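Local coordinates for protein O-methyltransferase (Saccharopolyspora spinosa, PDB 4CE0) that probably transfers a methyl group from S-adenosyl-L-methionine to the rhamnose 4'-hydroxyl of a spinosyn intermediate, with magnesium as cofactor, at residues Phe79-Val84 against Gly88-Met93; Val50-Ile55 against Phe150-Leu155; Asp213-Ser218 against Ile236-Gly241. All coordinates share one frame; numbering follows the deposited sequence.

Interaction 1 of 3, residues Phe79-Val84 against Gly88-Met93; sequences FAETGV and GACIFM. With SAH (S-adenosyl-L-homocysteine), chain B.
F79, E81 and V84 meet A89, C90 and M93 in the first half of a beta-alpha-beta unit of the Rossmann-like methyltransferase fold; strand 79-82 and helix 88-93 run antiparallel (175°), their axes 9.0 Å apart. Sulfur dominates the apolar packing. M93, bent at its last torsion (chi3 -80°), packs SD 3.8 Å from F79 CB and obliquely to the ring, a Met-aromatic contact, the two side chains sliding past each other in opposite directions, while its CE turns to E81 CB. C90 SG touches V84 CG1 at 3.8 Å and also lies 3.4 Å from E81 OE1. The polar contacts gather at the end of E81. With CG anti to the backbone N (chi1 -171°) and an extended chain beyond, E81 reaches past C90 to the methyl of A89. E81 OE2 lies 2.8 Å from atom O of S-adenosyl-L-homocysteine. It also forms a salt bridge with R183 of strand 179-184, consistent with holding the acid in place beside the ligand. A water joins the strand end to the first helical turn: it donates to E81 OE1 and V84 O, each at 2.8 Å, and accepts a weak bond from A89 N.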
loop_
_atom_site.group_PDB
_atom_site.type_symbol
_atom_site.label_atom_id
_atom_site.label_comp_id
_atom_site.label_asym_id
_atom_site.label_seq_id
_atom_site.Cartn_x
_atom_site.Cartn_y
_atom_site.Cartn_z
ATOM N N PHE A 79 -8.782 11.594 17.931
ATOM C CA PHE A 79 -9.178 10.202 17.776
ATOM C C PHE A 79 -8.338 9.461 18.761
ATOM O O PHE A 79 -7.207 9.844 19.001
ATOM C CB PHE A 79 -8.862 9.679 16.365
ATOM C CG PHE A 79 -9.547 10.423 15.256
ATOM C CD1 PHE A 79 -10.679 11.180 15.480
ATOM C CD2 PHE A 79 -9.074 10.318 13.965
ATOM C CE1 PHE A 79 -11.324 11.850 14.417
ATOM C CE2 PHE A 79 -9.701 10.985 12.912
ATOM C CZ PHE A 79 -10.829 11.756 13.148
ATOM N N ALA A 80 -8.854 8.382 19.313
ATOM C CA ALA A 80 -8.083 7.608 20.242
ATOM C C ALA A 80 -8.392 6.143 20.099
ATOM O O ALA A 80 -9.569 5.788 19.970
ATOM C CB ALA A 80 -8.379 8.081 21.688
ATOM N N GLU A 81 -7.357 5.298 20.152
ATOM C CA GLU A 81 -7.567 3.852 20.280
ATOM C C GLU A 81 -6.884 3.302 21.523
ATOM O O GLU A 81 -5.679 3.488 21.743
ATOM C CB GLU A 81 -7.146 3.041 19.038
ATOM C CG GLU A 81 -7.591 1.524 19.138
ATOM C CD GLU A 81 -7.011 0.632 18.070
ATOM O OE1 GLU A 81 -5.804 0.813 17.751
ATOM O OE2 GLU A 81 -7.750 -0.260 17.557
ATOM N N THR A 82 -7.687 2.624 22.336
ATOM C CA THR A 82 -7.208 1.970 23.532
ATOM C C THR A 82 -7.078 0.518 23.199
ATOM O O THR A 82 -8.069 -0.244 23.195
ATOM C CB THR A 82 -8.103 2.222 24.793
ATOM O OG1 THR A 82 -9.470 1.824 24.575
ATOM C CG2 THR A 82 -8.076 3.675 25.154
ATOM N N GLY A 83 -5.837 0.148 22.923
ATOM C CA GLY A 83 -5.476 -1.192 22.474
ATOM C C GLY A 83 -5.095 -1.146 20.996
ATOM O O GLY A 83 -5.978 -1.179 20.124
ATOM N N VAL A 84 -3.788 -1.059 20.733
ATOM C CA VAL A 84 -3.264 -0.770 19.394
ATOM C C VAL A 84 -2.422 -1.882 18.767
ATOM O O VAL A 84 -2.294 -1.927 17.544
ATOM C CB VAL A 84 -2.469 0.563 19.391
ATOM C CG1 VAL A 84 -3.218 1.590 20.180
ATOM C CG2 VAL A 84 -1.005 0.404 19.927
ATOM N N GLY A 88 -1.833 -0.663 13.599
ATOM C CA GLY A 88 -2.441 -0.592 12.286
ATOM C C GLY A 88 -3.695 0.259 12.209
ATOM O O GLY A 88 -3.857 1.079 11.298
ATOM N N ALA A 89 -4.591 0.064 13.159
ATOM C CA ALA A 89 -5.829 0.832 13.176
ATOM C C ALA A 89 -5.547 2.311 13.388
ATOM O O ALA A 89 -6.181 3.166 12.793
ATOM C CB ALA A 89 -6.756 0.311 14.246
ATOM N N CYS A 90 -4.604 2.612 14.274
ATOM C CA CYS A 90 -4.199 3.984 14.497
ATOM C C CYS A 90 -3.493 4.582 13.303
ATOM O O CYS A 90 -3.689 5.761 12.980
ATOM C CB CYS A 90 -3.268 4.038 15.697
ATOM S SG CYS A 90 -4.135 3.785 17.269
ATOM N N ILE A 91 -2.640 3.797 12.663
ATOM C CA ILE A 91 -2.040 4.245 11.391
ATOM C C ILE A 91 -3.139 4.633 10.400
ATOM O O ILE A 91 -3.073 5.696 9.754
ATOM C CB ILE A 91 -1.123 3.178 10.797
ATOM C CG1 ILE A 91 0.110 3.013 11.684
ATOM C CG2 ILE A 91 -0.627 3.554 9.400
ATOM C CD1 ILE A 91 0.855 1.748 11.437
ATOM N N PHE A 92 -4.164 3.794 10.306
ATOM C CA PHE A 92 -5.257 4.079 9.401
ATOM C C PHE A 92 -5.973 5.379 9.722
ATOM O O PHE A 92 -6.191 6.182 8.834
ATOM C CB PHE A 92 -6.272 2.941 9.359
ATOM C CG PHE A 92 -7.318 3.142 8.329
ATOM C CD1 PHE A 92 -6.993 3.020 6.972
ATOM C CD2 PHE A 92 -8.614 3.495 8.692
ATOM C CE1 PHE A 92 -7.956 3.214 6.005
ATOM C CE2 PHE A 92 -9.585 3.699 7.739
ATOM C CZ PHE A 92 -9.256 3.546 6.379
ATOM N N MET A 93 -6.294 5.620 10.994
ATOM C CA MET A 93 -6.960 6.878 11.337
ATOM C C MET A 93 -6.073 8.061 10.954
ATOM O O MET A 93 -6.546 9.079 10.447
ATOM C CB MET A 93 -7.295 6.936 12.832
ATOM C CG MET A 93 -8.229 5.876 13.267
ATOM S SD MET A 93 -8.864 6.148 14.927
ATOM C CE MET A 93 -7.488 5.557 15.849
HETATM N N SAH B . -4.720 -4.995 15.765
HETATM C CA SAH B . -5.538 -4.659 16.942
HETATM C CB SAH B . -4.844 -4.709 18.280
HETATM C CG SAH B . -5.502 -4.649 19.658
HETATM S SD SAH B . -4.792 -6.069 20.544
HETATM C C SAH B . -5.827 -3.255 16.588
HETATM O O SAH B . -6.245 -2.564 17.502
HETATM O OXT SAH B . -5.546 -3.074 15.250
HETATM C "C5'" SAH B . -5.041 -5.588 22.290
HETATM C "C4'" SAH B . -4.104 -4.474 22.780
HETATM O "O4'" SAH B . -4.592 -3.906 23.977
HETATM C "C3'" SAH B . -2.681 -4.936 23.108
HETATM O "O3'" SAH B . -1.795 -4.167 22.322
HETATM C "C2'" SAH B . -2.471 -4.721 24.612
HETATM O "O2'" SAH B . -1.154 -4.348 25.070
HETATM C "C1'" SAH B . -3.534 -3.656 24.901
HETATM N N9 SAH B . -4.114 -3.640 26.265
HETATM C C8 SAH B . -5.125 -4.464 26.714
HETATM N N7 SAH B . -5.419 -4.105 27.971
HETATM C C5 SAH B . -4.653 -3.049 28.323
HETATM C C6 SAH B . -4.538 -2.289 29.489
HETATM N N6 SAH B . -5.296 -2.539 30.554
HETATM N N1 SAH B . -3.623 -1.265 29.550
HETATM C C2 SAH B . -2.826 -0.951 28.468
HETATM N N3 SAH B . -2.929 -1.729 27.338
HETATM C C4 SAH B . -3.845 -2.733 27.244
HETATM O O HOH W 1 -3.905 -0.205 15.991
#

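Interaction 2 of 3, residues Val50-Ile55 against Phe150-Leu155; sequences VAHTMI and FARYGL. With SAH (S-adenosyl-L-homocysteine), chain B.
H52, in the loop that enters the cofactor pocket, meets Y153 and R152 where helix 143-152 of this Rossmann-like methyltransferase ends in a Schellman motif, with G154 at positive phi. H52 (chi1 -72°) and Y153 each hold CG anti to the carbonyl carbon and approach from opposite directions, which brings imidazole and phenol together at their edges, planes 75° apart and centroids 5.6 Å from each other. H52 ND1 and Y153 OH share a hydrogen bond of 2.8 Å whose donor could be either, and the hydroxyl lies near the plane of the imidazole. R152 comes to the other ring nitrogen: its chain bends at chi3 (133°) and crosses the histidine at about a right angle, leaving NH1 beside H52 NE2 at the ring edge, 3.6 Å away. A water lies next to both nitrogens; its bond to H52 NE2 is long, at 3.3 Å, and its distance to R152 NH1 is too short to be relied on. The second subunit closes over this cluster: I20 of that chain packs on H52, R152 and Y153, and Y21 of that chain bonds through OH to H52 N, so the contact belongs to the dimer interface as well. One residue on, T53 turns to the cofactor. T53 OG1 caps the turn before helix 56-73 by accepting from I55 N at 3.2 Å, and donates to S-adenosyl-L-homocysteine OXT at 2.6 Å.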
loop_
_atom_site.group_PDB
_atom_site.type_symbol
_atom_site.label_atom_id
_atom_site.label_comp_id
_atom_site.label_asym_id
_atom_site.label_seq_id
_atom_site.Cartn_x
_atom_site.Cartn_y
_atom_site.Cartn_z
ATOM N N VAL A 50 2.555 -11.034 10.179
ATOM C CA VAL A 50 3.221 -9.759 9.934
ATOM C C VAL A 50 2.283 -8.531 9.857
ATOM O O VAL A 50 2.745 -7.447 10.135
ATOM C CB VAL A 50 4.207 -9.811 8.737
ATOM C CG1 VAL A 50 5.353 -10.769 9.055
ATOM C CG2 VAL A 50 3.520 -10.212 7.467
ATOM N N ALA A 51 1.002 -8.691 9.513
ATOM C CA ALA A 51 0.097 -7.518 9.341
ATOM C C ALA A 51 0.096 -6.568 10.544
ATOM O O ALA A 51 0.265 -7.003 11.674
ATOM C CB ALA A 51 -1.328 -7.960 9.073
ATOM N N HIS A 52 -0.137 -5.282 10.288
ATOM C CA HIS A 52 -0.053 -4.254 11.324
ATOM C C HIS A 52 -1.354 -4.053 12.079
ATOM O O HIS A 52 -1.392 -3.377 13.118
ATOM C CB HIS A 52 0.424 -2.945 10.726
ATOM C CG HIS A 52 1.872 -2.963 10.350
ATOM N ND1 HIS A 52 2.380 -2.255 9.275
ATOM C CD2 HIS A 52 2.924 -3.631 10.881
ATOM C CE1 HIS A 52 3.678 -2.466 9.185
ATOM N NE2 HIS A 52 4.032 -3.313 10.145
ATOM N N THR A 53 -2.413 -4.650 11.566
ATOM C CA THR A 53 -3.656 -4.749 12.319
ATOM C C THR A 53 -4.254 -6.132 12.180
ATOM O O THR A 53 -4.068 -6.793 11.159
ATOM C CB THR A 53 -4.718 -3.706 11.857
ATOM O OG1 THR A 53 -5.835 -3.762 12.743
ATOM C CG2 THR A 53 -5.202 -3.979 10.438
ATOM N N MET A 54 -4.994 -6.536 13.218
ATOM C CA MET A 54 -5.666 -7.809 13.261
ATOM C C MET A 54 -7.174 -7.650 13.003
ATOM O O MET A 54 -7.907 -8.645 12.909
ATOM C CB MET A 54 -5.379 -8.512 14.602
ATOM C CG MET A 54 -6.132 -7.961 15.811
ATOM S SD MET A 54 -5.887 -8.955 17.301
ATOM C CE MET A 54 -4.165 -8.676 17.717
ATOM N N ILE A 55 -7.648 -6.411 12.829
ATOM C CA ILE A 55 -9.100 -6.216 12.768
ATOM C C ILE A 55 -9.806 -6.546 11.457
ATOM O O ILE A 55 -11.033 -6.585 11.440
ATOM C CB ILE A 55 -9.541 -4.788 13.249
ATOM C CG1 ILE A 55 -9.208 -3.733 12.209
ATOM C CG2 ILE A 55 -8.936 -4.501 14.594
ATOM C CD1 ILE A 55 -9.745 -2.316 12.526
ATOM N N PHE A 150 4.639 3.231 12.141
ATOM C CA PHE A 150 4.034 4.458 11.612
ATOM C C PHE A 150 4.970 5.059 10.558
ATOM O O PHE A 150 4.502 5.575 9.519
ATOM C CB PHE A 150 3.775 5.496 12.706
ATOM C CG PHE A 150 2.395 5.462 13.314
ATOM C CD1 PHE A 150 2.110 4.579 14.349
ATOM C CD2 PHE A 150 1.412 6.367 12.923
ATOM C CE1 PHE A 150 0.844 4.540 14.966
ATOM C CE2 PHE A 150 0.127 6.348 13.529
ATOM C CZ PHE A 150 -0.148 5.429 14.561
ATOM N N ALA A 151 6.276 4.979 10.822
ATOM C CA ALA A 151 7.275 5.626 9.991
ATOM C C ALA A 151 7.350 4.898 8.669
ATOM O O ALA A 151 7.680 5.475 7.654
ATOM C CB ALA A 151 8.667 5.640 10.697
ATOM N N ARG A 152 6.988 3.631 8.656
ATOM C CA ARG A 152 6.993 2.886 7.396
ATOM C C ARG A 152 6.012 3.464 6.405
ATOM O O ARG A 152 6.235 3.375 5.200
ATOM C CB ARG A 152 6.749 1.397 7.636
ATOM C CG ARG A 152 7.989 0.777 8.283
ATOM C CD ARG A 152 7.741 -0.528 8.986
ATOM N NE ARG A 152 8.768 -1.497 8.605
ATOM C CZ ARG A 152 8.672 -2.800 8.825
ATOM N NH1 ARG A 152 7.586 -3.302 9.428
ATOM N NH2 ARG A 152 9.642 -3.610 8.422
ATOM N N TYR A 153 4.941 4.078 6.910
ATOM C CA TYR A 153 3.886 4.632 6.057
ATOM C C TYR A 153 4.107 6.122 5.830
ATOM O O TYR A 153 3.295 6.789 5.174
ATOM C CB TYR A 153 2.490 4.355 6.652
ATOM C CG TYR A 153 2.125 2.877 6.734
ATOM C CD1 TYR A 153 1.497 2.229 5.682
ATOM C CD2 TYR A 153 2.406 2.133 7.878
ATOM C CE1 TYR A 153 1.167 0.880 5.764
ATOM C CE2 TYR A 153 2.101 0.791 7.969
ATOM C CZ TYR A 153 1.481 0.162 6.905
ATOM O OH TYR A 153 1.138 -1.174 7.010
ATOM N N GLY A 154 5.223 6.642 6.346
ATOM C CA GLY A 154 5.466 8.065 6.299
ATOM C C GLY A 154 4.476 8.866 7.138
ATOM O O GLY A 154 4.170 10.006 6.821
ATOM N N LEU A 155 3.982 8.282 8.230
ATOM C CA LEU A 155 2.983 8.966 9.053
ATOM C C LEU A 155 3.379 9.171 10.509
ATOM O O LEU A 155 2.513 9.389 11.337
ATOM C CB LEU A 155 1.648 8.226 8.994
ATOM C CG LEU A 155 1.020 8.237 7.598
ATOM C CD1 LEU A 155 -0.055 7.189 7.523
ATOM C CD2 LEU A 155 0.445 9.620 7.246
HETATM N N SAH B . -4.720 -4.995 15.765
HETATM C CA SAH B . -5.538 -4.659 16.942
HETATM C CB SAH B . -4.844 -4.709 18.280
HETATM C CG SAH B . -5.502 -4.649 19.658
HETATM S SD SAH B . -4.792 -6.069 20.544
HETATM C C SAH B . -5.827 -3.255 16.588
HETATM O O SAH B . -6.245 -2.564 17.502
HETATM O OXT SAH B . -5.546 -3.074 15.250
HETATM C "C5'" SAH B . -5.041 -5.588 22.290
HETATM C "C4'" SAH B . -4.104 -4.474 22.780
HETATM O "O4'" SAH B . -4.592 -3.906 23.977
HETATM C "C3'" SAH B . -2.681 -4.936 23.108
HETATM O "O3'" SAH B . -1.795 -4.167 22.322
HETATM C "C2'" SAH B . -2.471 -4.721 24.612
HETATM O "O2'" SAH B . -1.154 -4.348 25.070
HETATM C "C1'" SAH B . -3.534 -3.656 24.901
HETATM N N9 SAH B . -4.114 -3.640 26.265
HETATM C C8 SAH B . -5.125 -4.464 26.714
HETATM N N7 SAH B . -5.419 -4.105 27.971
HETATM C C5 SAH B . -4.653 -3.049 28.323
HETATM C C6 SAH B . -4.538 -2.289 29.489
HETATM N N6 SAH B . -5.296 -2.539 30.554
HETATM N N1 SAH B . -3.623 -1.265 29.550
HETATM C C2 SAH B . -2.826 -0.951 28.468
HETATM N N3 SAH B . -2.929 -1.729 27.338
HETATM C C4 SAH B . -3.845 -2.733 27.244
HETATM O O HOH W 2 6.633 -5.206 10.788
#

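Interaction 3 of 3, residues Asp213-Ser218 against Ile236-Gly241; sequences DYFLPS and IHDIDG. With MG (magnesium ion), chain C.
Y214 carries CG anti to its own backbone N (chi1 -180°), which sends the phenol toward I236, while F215 sets CG anti to the carbonyl carbon (chi1 -55°) and swings its ring to D238. Both residues occupy the middle of a type I turn from D213 to L216, closed by L216 N to D213 O, and CB of Y214 lies over the centre of the F215 ring. I236 comes from the opposite direction, its CD1 ending 3.7 Å from Y214 OH, in an oblique approach to the ring. F215 and D238 cross at about a right angle: D238 OD1 sits at the ring edge, near its plane, 3.3 Å from F215 CE2. That same D238 OD1 accepts from G241 N at 2.8 Å (145°) through its syn lone pair, an Asx motif that ties the end of the short strand 237-238 to the turn after it. The 213-216 turn starts in the metal site. D213 OD2 binds magnesium at 2.1 Å beside D185 and D212, and a water bound to the metal donates to D213 OD1 at 2.7 Å. Around the contact, Y214 leans on Q220 and K224 of helix 219-230 and I236 on R227 of the same helix. A244 of strand 244-247 touches Y214 and I236, and I239 packs on helix 56-73, where R59 forms a salt bridge with D240.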
loop_
_atom_site.group_PDB
_atom_site.type_symbol
_atom_site.label_atom_id
_atom_site.label_comp_id
_atom_site.label_asym_id
_atom_site.label_seq_id
_atom_site.Cartn_x
_atom_site.Cartn_y
_atom_site.Cartn_z
ATOM N N ASP A 213 -14.612 -5.783 19.943
ATOM C CA ASP A 213 -14.988 -7.148 20.322
ATOM C C ASP A 213 -16.233 -7.170 21.184
ATOM O O ASP A 213 -16.294 -7.872 22.205
ATOM C CB ASP A 213 -13.854 -7.820 21.103
ATOM C CG ASP A 213 -12.649 -8.075 20.248
ATOM O OD1 ASP A 213 -12.634 -9.109 19.543
ATOM O OD2 ASP A 213 -11.741 -7.223 20.245
ATOM N N TYR A 214 -17.242 -6.438 20.749
ATOM C CA TYR A 214 -18.494 -6.368 21.491
ATOM C C TYR A 214 -19.095 -7.732 21.820
ATOM O O TYR A 214 -19.885 -7.833 22.748
ATOM C CB TYR A 214 -19.534 -5.593 20.698
ATOM C CG TYR A 214 -20.852 -5.486 21.424
ATOM C CD1 TYR A 214 -20.926 -4.998 22.718
ATOM C CD2 TYR A 214 -22.025 -5.881 20.812
ATOM C CE1 TYR A 214 -22.157 -4.918 23.394
ATOM C CE2 TYR A 214 -23.262 -5.805 21.458
ATOM C CZ TYR A 214 -23.318 -5.320 22.751
ATOM O OH TYR A 214 -24.526 -5.221 23.389
ATOM N N PHE A 215 -18.750 -8.772 21.073
ATOM C CA PHE A 215 -19.465 -10.050 21.254
ATOM C C PHE A 215 -18.682 -11.003 22.093
ATOM O O PHE A 215 -19.141 -12.084 22.440
ATOM C CB PHE A 215 -19.912 -10.612 19.926
ATOM C CG PHE A 215 -20.740 -9.625 19.165
ATOM C CD1 PHE A 215 -21.911 -9.128 19.695
ATOM C CD2 PHE A 215 -20.306 -9.123 17.977
ATOM C CE1 PHE A 215 -22.625 -8.176 19.012
ATOM C CE2 PHE A 215 -21.024 -8.171 17.274
ATOM C CZ PHE A 215 -22.174 -7.694 17.786
ATOM N N LEU A 216 -17.520 -10.521 22.497
ATOM C CA LEU A 216 -16.710 -11.160 23.494
ATOM C C LEU A 216 -17.411 -10.898 24.818
ATOM O O LEU A 216 -17.646 -9.731 25.149
ATOM C CB LEU A 216 -15.307 -10.535 23.488
ATOM C CG LEU A 216 -14.210 -11.192 24.330
ATOM C CD1 LEU A 216 -13.783 -12.492 23.668
ATOM C CD2 LEU A 216 -12.985 -10.256 24.561
ATOM N N PRO A 217 -17.811 -11.968 25.554
ATOM C CA PRO A 217 -18.265 -11.706 26.921
ATOM C C PRO A 217 -17.011 -11.273 27.660
ATOM O O PRO A 217 -15.943 -11.823 27.373
ATOM C CB PRO A 217 -18.782 -13.069 27.399
ATOM C CG PRO A 217 -17.946 -14.058 26.617
ATOM C CD PRO A 217 -17.711 -13.413 25.276
ATOM N N SER A 218 -17.139 -10.318 28.562
ATOM C CA SER A 218 -16.009 -9.580 29.188
ATOM C C SER A 218 -16.136 -8.207 28.591
ATOM O O SER A 218 -16.546 -7.304 29.282
ATOM C CB SER A 218 -14.571 -10.145 29.000
ATOM O OG SER A 218 -13.943 -9.733 27.795
ATOM N N ILE A 236 -26.870 0.352 19.635
ATOM C CA ILE A 236 -25.674 -0.316 19.172
ATOM C C ILE A 236 -25.935 -0.901 17.785
ATOM O O ILE A 236 -26.920 -1.616 17.570
ATOM C CB ILE A 236 -25.264 -1.405 20.191
ATOM C CG1 ILE A 236 -24.768 -0.739 21.492
ATOM C CG2 ILE A 236 -24.224 -2.309 19.622
ATOM C CD1 ILE A 236 -24.819 -1.629 22.719
ATOM N N HIS A 237 -25.052 -0.551 16.850
ATOM C CA HIS A 237 -25.063 -1.055 15.471
ATOM C C HIS A 237 -23.980 -2.113 15.366
ATOM O O HIS A 237 -22.841 -1.906 15.812
ATOM C CB HIS A 237 -24.731 0.066 14.484
ATOM C CG HIS A 237 -25.831 1.068 14.314
ATOM N ND1 HIS A 237 -26.776 1.303 15.281
ATOM C CD2 HIS A 237 -26.121 1.894 13.283
ATOM C CE1 HIS A 237 -27.616 2.233 14.854
ATOM N NE2 HIS A 237 -27.236 2.611 13.652
ATOM N N ASP A 238 -24.347 -3.258 14.814
ATOM C CA ASP A 238 -23.388 -4.288 14.495
ATOM C C ASP A 238 -22.457 -3.808 13.382
ATOM O O ASP A 238 -22.816 -2.964 12.569
ATOM C CB ASP A 238 -24.130 -5.550 14.049
ATOM C CG ASP A 238 -23.195 -6.668 13.634
ATOM O OD1 ASP A 238 -22.354 -7.114 14.448
ATOM O OD2 ASP A 238 -23.319 -7.099 12.472
ATOM N N ILE A 239 -21.238 -4.325 13.374
ATOM C CA ILE A 239 -20.349 -4.085 12.256
ATOM C C ILE A 239 -20.294 -5.363 11.437
ATOM O O ILE A 239 -20.671 -5.358 10.267
ATOM C CB ILE A 239 -18.911 -3.636 12.728
ATOM C CG1 ILE A 239 -18.999 -2.286 13.453
ATOM C CG2 ILE A 239 -17.964 -3.572 11.526
ATOM C CD1 ILE A 239 -17.715 -1.837 14.125
ATOM N N ASP A 240 -19.875 -6.462 12.069
ATOM C CA ASP A 240 -19.558 -7.675 11.341
ATOM C C ASP A 240 -19.761 -8.936 12.199
ATOM O O ASP A 240 -19.131 -9.955 11.943
ATOM C CB ASP A 240 -18.085 -7.607 10.860
ATOM C CG ASP A 240 -17.084 -7.646 12.010
ATOM O OD1 ASP A 240 -17.483 -7.408 13.172
ATOM O OD2 ASP A 240 -15.897 -7.956 11.765
ATOM N N GLY A 241 -20.616 -8.859 13.216
ATOM C CA GLY A 241 -20.851 -9.979 14.123
ATOM C C GLY A 241 -19.765 -10.142 15.169
ATOM O O GLY A 241 -19.794 -11.084 15.960
HETATM MG MG MG C . -10.342 -6.631 18.823
HETATM O O HOH W 3 -10.598 -8.694 17.891
HETATM O O HOH W 4 -8.610 -6.888 17.539
HETATM O O HOH W 5 -9.126 -7.824 20.023
#

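From the N terminus, segment 50-55 comes first and waits for its partner until 150-155, so interaction 2 closes a long loop. Inside it is nested interaction 1, a short strand-to-helix connection of the beta-alpha-beta unit. The two touch: F150 CZ packs against C90 CB and Y153 against I91, and both contacts reach S-adenosyl-L-homocysteine, one from the end of strand 78-82 and the start of helix 88-100, the other from the loop before helix 56-73. Interaction 3 follows in series, closing a loop that contains helix 219-230. It lies about 18 Å from interaction 1, centre to centre, and touches neither contact, but shares the sheet with interaction 1 and adds the magnesium end of the site.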